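Local coordinates for Xaa-Pro dipeptidase (Pyrococcus horikoshii, PDB 1WY2), which probably splits dipeptides that carry a C-terminal proline, as a homodimeric metallopeptidase of the M24B family that uses two metal ions per subunit, at residues L85-S95 against K108-D118. Sequence-based numbering, arbitrary orientation.
With GOL (glycerol), chain G.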
loop_
_atom_site.group_PDB
_atom_site.type_symbol
_atom_site.label_atom_id
_atom_site.label_comp_id
_atom_site.label_asym_id
_atom_site.label_seq_id
_atom_site.Cartn_x
_atom_site.Cartn_y
_atom_site.Cartn_z
ATOM N N LEU A 85 16.161 -9.933 21.276
ATOM C CA LEU A 85 15.406 -8.993 22.095
ATOM C C LEU A 85 15.301 -9.425 23.557
ATOM O O LEU A 85 14.917 -8.631 24.416
ATOM C CB LEU A 85 13.997 -8.807 21.513
ATOM C CG LEU A 85 13.803 -7.962 20.246
ATOM C CD1 LEU A 85 13.906 -6.491 20.595
ATOM C CD2 LEU A 85 14.827 -8.339 19.188
ATOM N N GLU A 86 15.643 -10.679 23.839
ATOM C CA GLU A 86 15.575 -11.202 25.202
ATOM C C GLU A 86 16.376 -10.356 26.187
ATOM O O GLU A 86 17.545 -10.058 25.956
ATOM C CB GLU A 86 16.098 -12.641 25.250
ATOM C CG GLU A 86 15.308 -13.634 24.416
ATOM C CD GLU A 86 15.818 -15.058 24.575
ATOM O OE1 GLU A 86 17.017 -15.297 24.316
ATOM O OE2 GLU A 86 15.018 -15.939 24.959
ATOM N N GLY A 87 15.740 -9.975 27.290
ATOM C CA GLY A 87 16.421 -9.178 28.294
ATOM C C GLY A 87 15.932 -7.745 28.365
ATOM O O GLY A 87 16.179 -7.046 29.349
ATOM N N ILE A 88 15.235 -7.306 27.324
ATOM C CA ILE A 88 14.711 -5.948 27.274
ATOM C C ILE A 88 13.482 -5.796 28.166
ATOM O O ILE A 88 12.527 -6.563 28.056
ATOM C CB ILE A 88 14.333 -5.558 25.830
ATOM C CG1 ILE A 88 15.571 -5.640 24.934
ATOM C CG2 ILE A 88 13.739 -4.156 25.808
ATOM C CD1 ILE A 88 15.288 -5.408 23.463
ATOM N N LYS A 89 13.512 -4.802 29.046
ATOM C CA LYS A 89 12.396 -4.548 29.952
ATOM C C LYS A 89 11.368 -3.621 29.306
ATOM O O LYS A 89 10.211 -3.997 29.121
ATOM C CB LYS A 89 12.900 -3.920 31.252
ATOM C CG LYS A 89 13.819 -4.820 32.065
ATOM C CD LYS A 89 13.086 -6.055 32.573
ATOM C CE LYS A 89 11.945 -5.675 33.509
ATOM N NZ LYS A 89 11.232 -6.871 34.044
ATOM N N SER A 90 11.802 -2.411 28.972
ATOM C CA SER A 90 10.933 -1.418 28.348
ATOM C C SER A 90 11.350 -1.217 26.893
ATOM O O SER A 90 12.461 -0.767 26.622
ATOM C CB SER A 90 11.033 -0.092 29.110
ATOM O OG SER A 90 10.148 0.880 28.580
ATOM N N LEU A 91 10.455 -1.545 25.963
ATOM C CA LEU A 91 10.740 -1.411 24.535
ATOM C C LEU A 91 9.966 -0.268 23.885
ATOM O O LEU A 91 8.747 -0.185 24.014
ATOM C CB LEU A 91 10.398 -2.717 23.804
ATOM C CG LEU A 91 10.669 -2.773 22.296
ATOM C CD1 LEU A 91 12.177 -2.834 22.046
ATOM C CD2 LEU A 91 9.992 -3.992 21.689
ATOM N N GLY A 92 10.679 0.609 23.182
ATOM C CA GLY A 92 10.025 1.716 22.504
ATOM C C GLY A 92 9.580 1.236 21.134
ATOM O O GLY A 92 10.364 0.611 20.420
ATOM N N ILE A 93 8.334 1.521 20.762
ATOM C CA ILE A 93 7.811 1.077 19.471
ATOM C C ILE A 93 7.012 2.143 18.725
ATOM O O ILE A 93 6.574 3.135 19.308
ATOM C CB ILE A 93 6.900 -0.171 19.626
ATOM C CG1 ILE A 93 5.711 0.155 20.536
ATOM C CG2 ILE A 93 7.702 -1.340 20.200
ATOM C CD1 ILE A 93 4.628 -0.923 20.530
ATOM N N GLU A 94 6.834 1.922 17.424
ATOM C CA GLU A 94 6.077 2.839 16.572
ATOM C C GLU A 94 4.581 2.627 16.790
ATOM O O GLU A 94 4.142 1.524 17.110
ATOM C CB GLU A 94 6.387 2.573 15.102
ATOM C CG GLU A 94 7.847 2.711 14.720
ATOM C CD GLU A 94 8.209 1.811 13.558
ATOM O OE1 GLU A 94 8.063 0.575 13.698
ATOM O OE2 GLU A 94 8.637 2.328 12.505
ATOM N N SER A 95 3.801 3.682 16.595
ATOM C CA SER A 95 2.357 3.587 16.773
ATOM C C SER A 95 1.727 2.693 15.710
ATOM O O SER A 95 0.554 2.331 15.811
ATOM C CB SER A 95 1.730 4.980 16.712
ATOM O OG SER A 95 2.172 5.779 17.797
ATOM N N LYS A 108 7.575 -14.309 23.371
ATOM C CA LYS A 108 8.877 -14.823 22.955
ATOM C C LYS A 108 10.095 -14.010 23.388
ATOM O O LYS A 108 11.175 -14.570 23.585
ATOM C CB LYS A 108 8.890 -15.017 21.438
ATOM C CG LYS A 108 7.843 -16.012 20.956
ATOM C CD LYS A 108 7.918 -16.234 19.454
ATOM C CE LYS A 108 6.922 -17.298 19.013
ATOM N NZ LYS A 108 6.966 -17.533 17.546
ATOM N N ALA A 109 9.934 -12.701 23.535
ATOM C CA ALA A 109 11.041 -11.845 23.955
ATOM C C ALA A 109 10.846 -11.432 25.409
ATOM O O ALA A 109 11.713 -10.798 26.011
ATOM C CB ALA A 109 11.120 -10.614 23.063
ATOM N N ASN A 110 9.692 -11.801 25.957
ATOM C CA ASN A 110 9.334 -11.500 27.337
ATOM C C ASN A 110 9.378 -10.008 27.651
ATOM O O ASN A 110 9.696 -9.611 28.773
ATOM C CB ASN A 110 10.252 -12.263 28.299
ATOM C CG ASN A 110 9.766 -12.208 29.734
ATOM O OD1 ASN A 110 8.658 -12.647 30.044
ATOM N ND2 ASN A 110 10.593 -11.665 30.620
ATOM N N ILE A 111 9.054 -9.180 26.660
ATOM C CA ILE A 111 9.050 -7.736 26.860
ATOM C C ILE A 111 8.008 -7.391 27.918
ATOM O O ILE A 111 6.861 -7.826 27.836
ATOM C CB ILE A 111 8.716 -6.984 25.554
ATOM C CG1 ILE A 111 9.728 -7.351 24.466
ATOM C CG2 ILE A 111 8.717 -5.479 25.801
ATOM C CD1 ILE A 111 11.169 -7.046 24.830
ATOM N N LYS A 112 8.416 -6.603 28.904
ATOM C CA LYS A 112 7.535 -6.214 29.998
ATOM C C LYS A 112 6.669 -4.986 29.739
ATOM O O LYS A 112 5.471 -4.988 30.032
ATOM C CB LYS A 112 8.363 -5.974 31.266
ATOM C CG LYS A 112 8.969 -7.228 31.870
ATOM C CD LYS A 112 7.884 -8.185 32.344
ATOM C CE LYS A 112 8.482 -9.413 33.009
ATOM N NZ LYS A 112 7.428 -10.369 33.457
ATOM N N GLU A 113 7.274 -3.938 29.191
ATOM C CA GLU A 113 6.557 -2.695 28.944
ATOM C C GLU A 113 6.841 -2.133 27.557
ATOM O O GLU A 113 7.931 -2.314 27.018
ATOM C CB GLU A 113 6.966 -1.673 30.013
ATOM C CG GLU A 113 6.206 -0.356 29.993
ATOM C CD GLU A 113 6.697 0.616 31.062
ATOM O OE1 GLU A 113 6.647 0.270 32.263
ATOM O OE2 GLU A 113 7.135 1.729 30.704
ATOM N N PHE A 114 5.849 -1.460 26.982
ATOM C CA PHE A 114 6.004 -0.837 25.671
ATOM C C PHE A 114 5.705 0.648 25.808
ATOM O O PHE A 114 4.824 1.045 26.572
ATOM C CB PHE A 114 5.042 -1.441 24.641
ATOM C CG PHE A 114 5.277 -2.895 24.363
ATOM C CD1 PHE A 114 4.697 -3.875 25.167
ATOM C CD2 PHE A 114 6.077 -3.289 23.298
ATOM C CE1 PHE A 114 4.914 -5.228 24.910
ATOM C CE2 PHE A 114 6.302 -4.636 23.032
ATOM C CZ PHE A 114 5.718 -5.610 23.841
ATOM N N LYS A 115 6.449 1.470 25.076
ATOM C CA LYS A 115 6.246 2.911 25.098
ATOM C C LYS A 115 6.320 3.441 23.675
ATOM O O LYS A 115 7.033 2.890 22.839
ATOM C CB LYS A 115 7.301 3.604 25.966
ATOM C CG LYS A 115 7.031 3.521 27.465
ATOM C CD LYS A 115 7.888 4.520 28.228
ATOM C CE LYS A 115 7.483 4.597 29.693
ATOM N NZ LYS A 115 8.228 5.668 30.415
ATOM N N LYS A 116 5.572 4.503 23.401
ATOM C CA LYS A 116 5.554 5.098 22.070
ATOM C C LYS A 116 6.803 5.935 21.814
ATOM O O LYS A 116 7.259 6.659 22.699
ATOM C CB LYS A 116 4.333 6.010 21.907
ATOM C CG LYS A 116 2.984 5.330 22.053
ATOM C CD LYS A 116 1.860 6.339 21.856
ATOM C CE LYS A 116 0.497 5.708 22.080
ATOM N NZ LYS A 116 0.347 5.189 23.468
ATOM N N VAL A 117 7.346 5.841 20.603
ATOM C CA VAL A 117 8.512 6.638 20.231
ATOM C C VAL A 117 8.128 7.552 19.070
ATOM O O VAL A 117 8.975 8.209 18.467
ATOM C CB VAL A 117 9.714 5.760 19.809
ATOM C CG1 VAL A 117 10.139 4.876 20.980
ATOM C CG2 VAL A 117 9.366 4.931 18.581
ATOM N N ASP A 118 6.831 7.591 18.782
ATOM C CA ASP A 118 6.269 8.409 17.711
ATOM C C ASP A 118 6.774 9.861 17.749
ATOM O O ASP A 118 7.114 10.439 16.716
ATOM C CB ASP A 118 4.736 8.386 17.832
ATOM C CG ASP A 118 4.032 9.008 16.641
ATOM O OD1 ASP A 118 4.058 8.407 15.549
ATOM O OD2 ASP A 118 3.443 10.097 16.797
HETATM C C1 GOL G . 3.801 5.925 12.681
HETATM O O1 GOL G . 3.266 5.314 11.515
HETATM C C2 GOL G . 5.326 5.848 12.706
HETATM O O2 GOL G . 5.862 6.504 11.552
HETATM C C3 GOL G . 5.873 6.516 13.969
HETATM O O3 GOL G . 5.373 5.906 15.147
HETATM O O HOH W 1 12.938 -9.360 27.780
#
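I93 and L91 lean against the ring of F114 on the face of the sheet that helix 99-108 covers. CD1 of I93 reaches CD2 of F114 at 3.9 Å, while CD2 of L91 meets the neighbouring CE2; both approach the ring obliquely. I111, from the same segment as F114, lays its CG2 over one face of the ring, towards the rim, and meets CB of L91 across the contact at 3.8 Å. I93 holds CG1 between its backbone N and carbonyl carbon (chi1 60°), which carries CD1 across to F114. An alanine in place of I93 would probably leave the CD2 side of the ring without its aliphatic partner and open a gap next to I102 of helix 99-108 and Y99 of the second subunit.

Strands 90-93 and 113-116 run parallel as the two strands of a beta-alpha-beta unit joined through helix 99-108, with 113-116 at the edge of the sheet within this chain. L91 N donates to E113 O at 2.8 Å, and I93 N gives K115 O an equally short bond. On the other face, CG1 of V117 presses to 3.5 Å from G92 CA, where a side chain would clash.

The solvent side is looser: K89 and K112 lie side by side, K89 NZ 5.2 Å from K112 NZ, and a water links G87 N, I88 O and A109 O. Backbone hydrogen bonds thus set the strand register, apolar side chains fill the face towards helix 99-108, and the lysine pair, with like charges, probably adds little cohesion.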